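Local coordinates for protein galactan 1,3-beta-galactosidase (Phanerochaete chrysosporium, PDB 7BYS) that probably hydrolyses beta-1,3-linked galactan from its chain end as a family 43 glycoside hydrolase that also carries a calcium-containing carbohydrate-binding module, at residues Leu357-Val369 / Leu380-Val392. Sequence-based numbering, arbitrary orientation.
Sequences LYFANGDSTYRNV and LVDQPDSGGGNVV. With NAG (2-acetamido-2-deoxy-beta-D-glucopyranose), chain E.
The side-chain amide of Asn361 reaches the backbone where strand 380-383 ends: its ND2 gives a bent bond (137°) to Gln383 O at 3.1 Å and a weak one to Pro384 O, while also binding Thr365 O. Gln383 O accepts a second hydrogen bond, from Arg367 N, at 2.9 Å, and the two donors arrive from opposite faces of its carbonyl plane. With CG anti to the backbone N (chi1 172°), the Asn361 amide extends toward Gln383 O and Pro384 O, and its OD1 accepts from Asp363 N, closing an Asx turn. The Asn361 backbone is gripped as well: Ser386 N reaches Asn361 O on a lone pair, and Ser386 OG accepts from Asn361 N at 2.9 Å, nearly straight (169°), while donating a hydrogen bond to Val391 O at 2.6 Å. Paired bonds of Arg367 with Gln383 and Val369 with Val381 define an antiparallel hairpin. Pro384 CA sits over the centre of the Tyr366 ring, 3.5 Å from its centroid, a CH-pi contact; Gln383 CB sits over a Phe359 face, and Gln383 OE1 accepts from Ala419 N. NE and NH2 of Arg367, a galactose-binding residue, clasp Asp363 side-on. Asn368 carries the N-glycan, whose C8 touches Leu380 CD2 at 3.7 Å. In this family 35 carbohydrate-binding module, a beta-sandwich, polar groups thus lock together two loops crossing between the sheets, packing such as Phe359 on Gln383 joins the sheets themselves, and Asp363 probably helps orient the sugar-binding arginine.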
ATOM      1  N   LEU A 357     -16.230  -7.115  -1.829  1.00  8.28           N
ATOM      2  CA  LEU A 357     -16.582  -7.959  -2.966  1.00  9.34           C
ATOM      3  C   LEU A 357     -15.388  -8.855  -3.281  1.00 10.27           C
ATOM      4  O   LEU A 357     -14.319  -8.357  -3.653  1.00  8.94           O
ATOM      5  CB  LEU A 357     -16.954  -7.110  -4.181  1.00 11.44           C
ATOM      6  CG  LEU A 357     -17.903  -5.926  -3.976  1.00  9.06           C
ATOM      7  CD1 LEU A 357     -18.168  -5.227  -5.311  1.00 13.22           C
ATOM      8  CD2 LEU A 357     -19.191  -6.368  -3.319  1.00 12.50           C
ATOM      9  N   TYR A 358     -15.564 -10.165  -3.103  1.00  7.95           N
ATOM     10  CA  TYR A 358     -14.525 -11.147  -3.401  1.00  8.47           C
ATOM     11  C   TYR A 358     -14.746 -11.671  -4.813  1.00  9.16           C
ATOM     12  O   TYR A 358     -15.813 -12.214  -5.124  1.00 10.33           O
ATOM     13  CB  TYR A 358     -14.557 -12.289  -2.389  1.00  8.79           C
ATOM     14  CG  TYR A 358     -13.977 -11.914  -1.052  1.00  8.05           C
ATOM     15  CD1 TYR A 358     -14.640 -11.034  -0.195  1.00  9.85           C
ATOM     16  CD2 TYR A 358     -12.761 -12.444  -0.643  1.00 10.39           C
ATOM     17  CE1 TYR A 358     -14.077 -10.674   1.031  1.00  9.51           C
ATOM     18  CE2 TYR A 358     -12.204 -12.098   0.576  1.00  9.73           C
ATOM     19  CZ  TYR A 358     -12.865 -11.212   1.393  1.00 10.35           C
ATOM     20  OH  TYR A 358     -12.284 -10.886   2.601  1.00 11.81           O
ATOM     21  N   PHE A 359     -13.751 -11.506  -5.675  1.00  9.33           N
ATOM     22  CA  PHE A 359     -13.914 -11.809  -7.088  1.00  8.44           C
ATOM     23  C   PHE A 359     -12.604 -12.370  -7.632  1.00  8.17           C
ATOM     24  O   PHE A 359     -11.537 -12.208  -7.031  1.00  9.04           O
ATOM     25  CB  PHE A 359     -14.280 -10.533  -7.869  1.00 10.74           C
ATOM     26  CG  PHE A 359     -13.167  -9.528  -7.879  1.00 10.01           C
ATOM     27  CD1 PHE A 359     -12.200  -9.559  -8.872  1.00  9.33           C
ATOM     28  CD2 PHE A 359     -13.039  -8.610  -6.841  1.00 11.38           C
ATOM     29  CE1 PHE A 359     -11.148  -8.668  -8.857  1.00 10.81           C
ATOM     30  CE2 PHE A 359     -11.990  -7.711  -6.821  1.00 11.58           C
ATOM     31  CZ  PHE A 359     -11.041  -7.744  -7.828  1.00 11.34           C
ATOM     32  N   ALA A 360     -12.685 -13.016  -8.788  1.00  9.13           N
ATOM     33  CA  ALA A 360     -11.510 -13.420  -9.546  1.00  9.76           C
ATOM     34  C   ALA A 360     -11.572 -12.751 -10.909  1.00  9.51           C
ATOM     35  O   ALA A 360     -12.630 -12.718 -11.542  1.00 10.17           O
ATOM     36  CB  ALA A 360     -11.461 -14.945  -9.713  1.00 12.05           C
ATOM     37  N   ASN A 361     -10.450 -12.205 -11.356  1.00  9.91           N
ATOM     38  CA  ASN A 361     -10.375 -11.556 -12.666  1.00 10.68           C
ATOM     39  C   ASN A 361      -9.073 -12.022 -13.307  1.00  9.38           C
ATOM     40  O   ASN A 361      -8.001 -11.496 -12.992  1.00 10.10           O
ATOM     41  CB  ASN A 361     -10.417 -10.041 -12.523  1.00 10.29           C
ATOM     42  CG  ASN A 361     -10.155  -9.313 -13.830  1.00  9.31           C
ATOM     43  OD1 ASN A 361     -10.151  -9.910 -14.911  1.00 10.11           O
ATOM     44  ND2 ASN A 361      -9.937  -8.012 -13.738  1.00 10.76           N
ATOM     45  N   GLY A 362      -9.169 -12.995 -14.211  1.00 10.45           N
ATOM     46  CA  GLY A 362      -7.979 -13.523 -14.847  1.00 11.55           C
ATOM     47  C   GLY A 362      -7.435 -12.723 -16.007  1.00 10.97           C
ATOM     48  O   GLY A 362      -6.473 -13.169 -16.645  1.00 11.49           O
ATOM     49  N   ASP A 363      -8.003 -11.554 -16.290  1.00 10.64           N
ATOM     50  CA  ASP A 363      -7.487 -10.695 -17.343  1.00 10.93           C
ATOM     51  C   ASP A 363      -6.170 -10.074 -16.907  1.00 11.51           C
ATOM     52  O   ASP A 363      -5.829 -10.044 -15.721  1.00 13.05           O
ATOM     53  CB  ASP A 363      -8.450  -9.533 -17.621  1.00 12.03           C
ATOM     54  CG  ASP A 363      -9.766  -9.963 -18.227  1.00 12.71           C
ATOM     55  OD1 ASP A 363      -9.957 -11.168 -18.492  1.00 13.61           O
ATOM     56  OD2 ASP A 363     -10.618  -9.066 -18.463  1.00 13.23           O
ATOM     57  N   SER A 364      -5.439  -9.530 -17.878  1.00 10.98           N
ATOM     58  CA  SER A 364      -4.286  -8.711 -17.534  1.00 11.98           C
ATOM     59  C   SER A 364      -4.696  -7.295 -17.165  1.00 13.23           C
ATOM     60  O   SER A 364      -3.851  -6.514 -16.720  1.00 16.73           O
ATOM     61  CB  SER A 364      -3.319  -8.641 -18.716  1.00 11.44           C
ATOM     62  OG  SER A 364      -3.986  -8.161 -19.868  1.00 14.29           O
ATOM     63  N   THR A 365      -5.975  -6.962 -17.341  1.00 13.33           N
ATOM     64  CA  THR A 365      -6.507  -5.618 -17.208  1.00 13.75           C
ATOM     65  C   THR A 365      -7.700  -5.643 -16.257  1.00 12.08           C
ATOM     66  O   THR A 365      -8.228  -6.702 -15.906  1.00 11.51           O
ATOM     67  CB  THR A 365      -6.917  -5.058 -18.582  1.00 14.84           C
ATOM     68  OG1 THR A 365      -7.693  -6.034 -19.286  1.00 15.92           O
ATOM     69  CG2 THR A 365      -5.674  -4.728 -19.414  1.00 19.99           C
ATOM     70  N   TYR A 366      -8.117  -4.450 -15.842  1.00 11.55           N
ATOM     71  CA  TYR A 366      -9.218  -4.311 -14.902  1.00 11.81           C
ATOM     72  C   TYR A 366     -10.548  -4.639 -15.568  1.00 12.77           C
ATOM     73  O   TYR A 366     -10.732  -4.462 -16.773  1.00 12.41           O
ATOM     74  CB  TYR A 366      -9.323  -2.862 -14.435  1.00 11.62           C
ATOM     75  CG  TYR A 366      -8.420  -2.477 -13.293  1.00 12.62           C
ATOM     76  CD1 TYR A 366      -7.085  -2.847 -13.274  1.00 12.33           C
ATOM     77  CD2 TYR A 366      -8.914  -1.747 -12.222  1.00 12.64           C
ATOM     78  CE1 TYR A 366      -6.256  -2.480 -12.221  1.00 13.99           C
ATOM     79  CE2 TYR A 366      -8.099  -1.372 -11.168  1.00 15.36           C
ATOM     80  CZ  TYR A 366      -6.778  -1.747 -11.170  1.00 13.83           C
ATOM     81  OH  TYR A 366      -5.977  -1.372 -10.104  1.00 17.69           O
ATOM     82  N   ARG A 367     -11.481  -5.115 -14.757  1.00 10.43           N
ATOM     83  CA  ARG A 367     -12.897  -5.134 -15.090  1.00  9.82           C
ATOM     84  C   ARG A 367     -13.617  -4.219 -14.104  1.00 11.35           C
ATOM     85  O   ARG A 367     -12.994  -3.555 -13.273  1.00 11.02           O
ATOM     86  CB  ARG A 367     -13.436  -6.564 -15.033  1.00 10.87           C
ATOM     87  CG  ARG A 367     -12.814  -7.478 -16.069  1.00 11.19           C
ATOM     88  CD  ARG A 367     -13.568  -8.781 -16.130  1.00 15.52           C
ATOM     89  NE  ARG A 367     -12.940  -9.720 -17.053  1.00 14.10           N
ATOM     90  CZ  ARG A 367     -13.516 -10.831 -17.493  1.00 16.29           C
ATOM     91  NH1 ARG A 367     -14.753 -11.146 -17.118  1.00 16.62           N
ATOM     92  NH2 ARG A 367     -12.855 -11.629 -18.320  1.00 17.31           N
ATOM     93  N   ASN A 368     -14.940  -4.182 -14.191  1.00 12.29           N
ATOM     94  CA  ASN A 368     -15.728  -3.508 -13.166  1.00 12.79           C
ATOM     95  C   ASN A 368     -17.079  -4.187 -13.084  1.00 11.32           C
ATOM     96  O   ASN A 368     -17.442  -4.999 -13.934  1.00 11.88           O
ATOM     97  CB  ASN A 368     -15.907  -2.028 -13.478  1.00 16.93           C
ATOM     98  CG  ASN A 368     -16.042  -1.806 -14.919  1.00 18.76           C
ATOM     99  OD1 ASN A 368     -17.061  -2.157 -15.507  1.00 20.03           O
ATOM    100  ND2 ASN A 368     -15.002  -1.256 -15.531  1.00 23.53           N
ATOM    101  N   VAL A 369     -17.818  -3.846 -12.036  1.00 10.71           N
ATOM    102  CA  VAL A 369     -19.118  -4.450 -11.778  1.00 11.24           C
ATOM    103  C   VAL A 369     -20.060  -3.356 -11.292  1.00 13.12           C
ATOM    104  O   VAL A 369     -19.680  -2.509 -10.479  1.00 11.87           O
ATOM    105  CB  VAL A 369     -19.016  -5.637 -10.788  1.00 11.36           C
ATOM    106  CG1 VAL A 369     -18.591  -5.171  -9.390  1.00 10.62           C
ATOM    107  CG2 VAL A 369     -20.345  -6.426 -10.750  1.00 11.36           C
ATOM    108  N   LEU A 380     -20.452   1.892  -9.987  1.00 14.54           N
ATOM    109  CA  LEU A 380     -19.517   1.015 -10.678  1.00 13.19           C
ATOM    110  C   LEU A 380     -18.284   0.805  -9.813  1.00 15.88           C
ATOM    111  O   LEU A 380     -17.663   1.775  -9.365  1.00 21.85           O
ATOM    112  CB  LEU A 380     -19.125   1.631 -12.020  1.00 16.63           C
ATOM    113  CG  LEU A 380     -18.414   0.699 -12.997  1.00 22.12           C
ATOM    114  CD1 LEU A 380     -19.324  -0.452 -13.416  1.00 24.48           C
ATOM    115  CD2 LEU A 380     -17.973   1.483 -14.204  1.00 24.83           C
ATOM    116  N   VAL A 381     -17.944  -0.457  -9.559  1.00 13.58           N
ATOM    117  CA  VAL A 381     -16.822  -0.810  -8.694  1.00 11.43           C
ATOM    118  C   VAL A 381     -15.706  -1.409  -9.544  1.00 11.31           C
ATOM    119  O   VAL A 381     -15.930  -2.375 -10.281  1.00 12.44           O
ATOM    120  CB  VAL A 381     -17.251  -1.780  -7.580  1.00 11.99           C
ATOM    121  CG1 VAL A 381     -16.062  -2.110  -6.698  1.00 14.42           C
ATOM    122  CG2 VAL A 381     -18.369  -1.170  -6.734  1.00 16.10           C
ATOM    123  N   ASP A 382     -14.503  -0.846  -9.428  1.00 11.54           N
ATOM    124  CA  ASP A 382     -13.354  -1.337 -10.178  1.00 11.66           C
ATOM    125  C   ASP A 382     -12.896  -2.678  -9.622  1.00 13.31           C
ATOM    126  O   ASP A 382     -12.805  -2.866  -8.404  1.00 14.02           O
ATOM    127  CB  ASP A 382     -12.184  -0.370 -10.018  1.00 12.04           C
ATOM    128  CG  ASP A 382     -12.412   0.953 -10.712  1.00 23.05           C
ATOM    129  OD1 ASP A 382     -13.021   0.961 -11.802  1.00 25.01           O
ATOM    130  OD2 ASP A 382     -11.958   1.982 -10.159  1.00 26.11           O
ATOM    131  N   GLN A 383     -12.563  -3.600 -10.528  1.00 10.83           N
ATOM    132  CA  GLN A 383     -12.101  -4.944 -10.186  1.00 10.87           C
ATOM    133  C   GLN A 383     -10.734  -5.168 -10.818  1.00  9.91           C
ATOM    134  O   GLN A 383     -10.630  -5.567 -11.994  1.00 10.38           O
ATOM    135  CB  GLN A 383     -13.116  -5.998 -10.630  1.00  9.86           C
ATOM    136  CG  GLN A 383     -14.434  -5.850  -9.897  1.00  9.65           C
ATOM    137  CD  GLN A 383     -15.491  -6.806 -10.408  1.00  9.97           C
ATOM    138  OE1 GLN A 383     -15.792  -6.829 -11.598  1.00 12.13           O
ATOM    139  NE2 GLN A 383     -16.028  -7.626  -9.517  1.00 11.32           N
ATOM    140  N   PRO A 384      -9.654  -4.934 -10.070  1.00  9.32           N
ATOM    141  CA  PRO A 384      -8.311  -5.160 -10.616  1.00 10.81           C
ATOM    142  C   PRO A 384      -8.134  -6.594 -11.093  1.00 10.58           C
ATOM    143  O   PRO A 384      -8.827  -7.522 -10.651  1.00 10.63           O
ATOM    144  CB  PRO A 384      -7.387  -4.869  -9.423  1.00 13.14           C
ATOM    145  CG  PRO A 384      -8.183  -3.962  -8.523  1.00 12.22           C
ATOM    146  CD  PRO A 384      -9.631  -4.390  -8.699  1.00 10.75           C
ATOM    147  N   ASP A 385      -7.172  -6.780 -12.003  1.00  9.41           N
ATOM    148  CA  ASP A 385      -6.718  -8.128 -12.318  1.00  9.63           C
ATOM    149  C   ASP A 385      -6.312  -8.819 -11.022  1.00  9.30           C
ATOM    150  O   ASP A 385      -5.638  -8.226 -10.179  1.00 10.81           O
ATOM    151  CB  ASP A 385      -5.530  -8.072 -13.280  1.00 11.81           C
ATOM    152  CG  ASP A 385      -4.393  -7.189 -12.779  1.00 12.67           C
ATOM    153  OD1 ASP A 385      -4.580  -5.962 -12.676  1.00 13.26           O
ATOM    154  OD2 ASP A 385      -3.301  -7.733 -12.497  1.00 13.75           O
ATOM    155  N   SER A 386      -6.760 -10.047 -10.827  1.00  9.09           N
ATOM    156  CA  SER A 386      -6.499 -10.719  -9.563  1.00 10.24           C
ATOM    157  C   SER A 386      -5.299 -11.657  -9.596  1.00  9.37           C
ATOM    158  O   SER A 386      -4.884 -12.137  -8.537  1.00 12.00           O
ATOM    159  CB  SER A 386      -7.755 -11.445  -9.080  1.00 10.16           C
ATOM    160  OG  SER A 386      -7.971 -12.585  -9.895  1.00 10.08           O
ATOM    161  N   GLY A 387      -4.720 -11.911 -10.769  1.00 10.67           N
ATOM    162  CA  GLY A 387      -3.592 -12.807 -10.925  1.00 11.00           C
ATOM    163  C   GLY A 387      -3.930 -14.079 -11.674  1.00 14.89           C
ATOM    164  O   GLY A 387      -3.022 -14.737 -12.202  1.00 17.38           O
ATOM    165  N   GLY A 388      -5.204 -14.440 -11.728  1.00 12.95           N
ATOM    166  CA  GLY A 388      -5.637 -15.624 -12.440  1.00 13.34           C
ATOM    167  C   GLY A 388      -7.120 -15.833 -12.205  1.00 14.17           C
ATOM    168  O   GLY A 388      -7.703 -15.306 -11.253  1.00 13.36           O
ATOM    169  N   GLY A 389      -7.726 -16.613 -13.100  1.00 14.34           N
ATOM    170  CA  GLY A 389      -9.134 -16.928 -12.976  1.00 14.77           C
ATOM    171  C   GLY A 389      -9.488 -17.740 -11.747  1.00 12.49           C
ATOM    172  O   GLY A 389     -10.671 -17.832 -11.403  1.00 15.12           O
ATOM    173  N   ASN A 390      -8.490 -18.315 -11.073  1.00 11.80           N
ATOM    174  CA  ASN A 390      -8.702 -19.074  -9.848  1.00 11.15           C
ATOM    175  C   ASN A 390      -8.114 -18.385  -8.619  1.00 10.58           C
ATOM    176  O   ASN A 390      -7.933 -19.029  -7.590  1.00 11.82           O
ATOM    177  CB  ASN A 390      -8.128 -20.486 -10.004  1.00 13.68           C
ATOM    178  CG  ASN A 390      -8.716 -21.481  -9.019  1.00 12.86           C
ATOM    179  OD1 ASN A 390      -9.900 -21.428  -8.689  1.00 13.42           O
ATOM    180  ND2 ASN A 390      -7.880 -22.404  -8.549  1.00 15.33           N
ATOM    181  N   VAL A 391      -7.822 -17.089  -8.706  1.00  9.68           N
ATOM    182  CA  VAL A 391      -7.243 -16.327  -7.602  1.00 10.21           C
ATOM    183  C   VAL A 391      -8.233 -15.234  -7.230  1.00  8.84           C
ATOM    184  O   VAL A 391      -8.580 -14.397  -8.071  1.00 10.24           O
ATOM    185  CB  VAL A 391      -5.895 -15.706  -8.000  1.00 11.12           C
ATOM    186  CG1 VAL A 391      -5.310 -14.925  -6.832  1.00 13.67           C
ATOM    187  CG2 VAL A 391      -4.932 -16.786  -8.490  1.00 13.94           C
ATOM    188  N   VAL A 392      -8.645 -15.208  -5.967  1.00  8.48           N
ATOM    189  CA  VAL A 392      -9.659 -14.275  -5.479  1.00  9.14           C
ATOM    190  C   VAL A 392      -8.978 -13.202  -4.636  1.00  9.96           C
ATOM    191  O   VAL A 392      -8.129 -13.510  -3.784  1.00 10.88           O
ATOM    192  CB  VAL A 392     -10.744 -15.019  -4.682  1.00  8.67           C
ATOM    193  CG1 VAL A 392     -11.670 -14.030  -3.943  1.00  8.78           C
ATOM    194  CG2 VAL A 392     -11.530 -15.918  -5.630  1.00 11.65           C
TER
HETATM  195  C1  NAG E 502     -14.980  -1.068 -16.951  1.00 28.00           C
HETATM  196  C2  NAG E 502     -14.246   0.188 -17.400  1.00 25.29           C
HETATM  197  C3  NAG E 502     -14.060   0.210 -18.877  1.00 34.72           C
HETATM  198  C4  NAG E 502     -13.379  -1.032 -19.379  1.00 35.59           C
HETATM  199  C5  NAG E 502     -14.128  -2.288 -18.946  1.00 31.43           C
HETATM  200  C6  NAG E 502     -13.330  -3.495 -19.340  1.00 31.92           C
HETATM  201  C7  NAG E 502     -14.478   2.343 -16.033  1.00 34.98           C
HETATM  202  C8  NAG E 502     -15.294   3.558 -15.578  1.00 29.73           C
HETATM  203  N2  NAG E 502     -15.053   1.372 -16.961  1.00 29.70           N
HETATM  204  O3  NAG E 502     -13.248   1.368 -19.217  1.00 42.43           O
HETATM  205  O4  NAG E 502     -13.325  -1.025 -20.808  1.00 39.38           O
HETATM  206  O5  NAG E 502     -14.319  -2.307 -17.491  1.00 26.82           O
HETATM  207  O6  NAG E 502     -14.058  -4.651 -19.014  1.00 34.64           O
HETATM  208  O7  NAG E 502     -13.372   2.192 -15.632  1.00 41.02           O
HETATM  209  O   HOH W   1      -4.946 -11.673 -13.720  1.00 14.38           O
HETATM  210  O   HOH W   2      -4.305  -4.318 -14.769  1.00 23.24           O
HETATM  211  O   HOH W   3     -12.468  -0.655 -14.007  1.00 20.51           O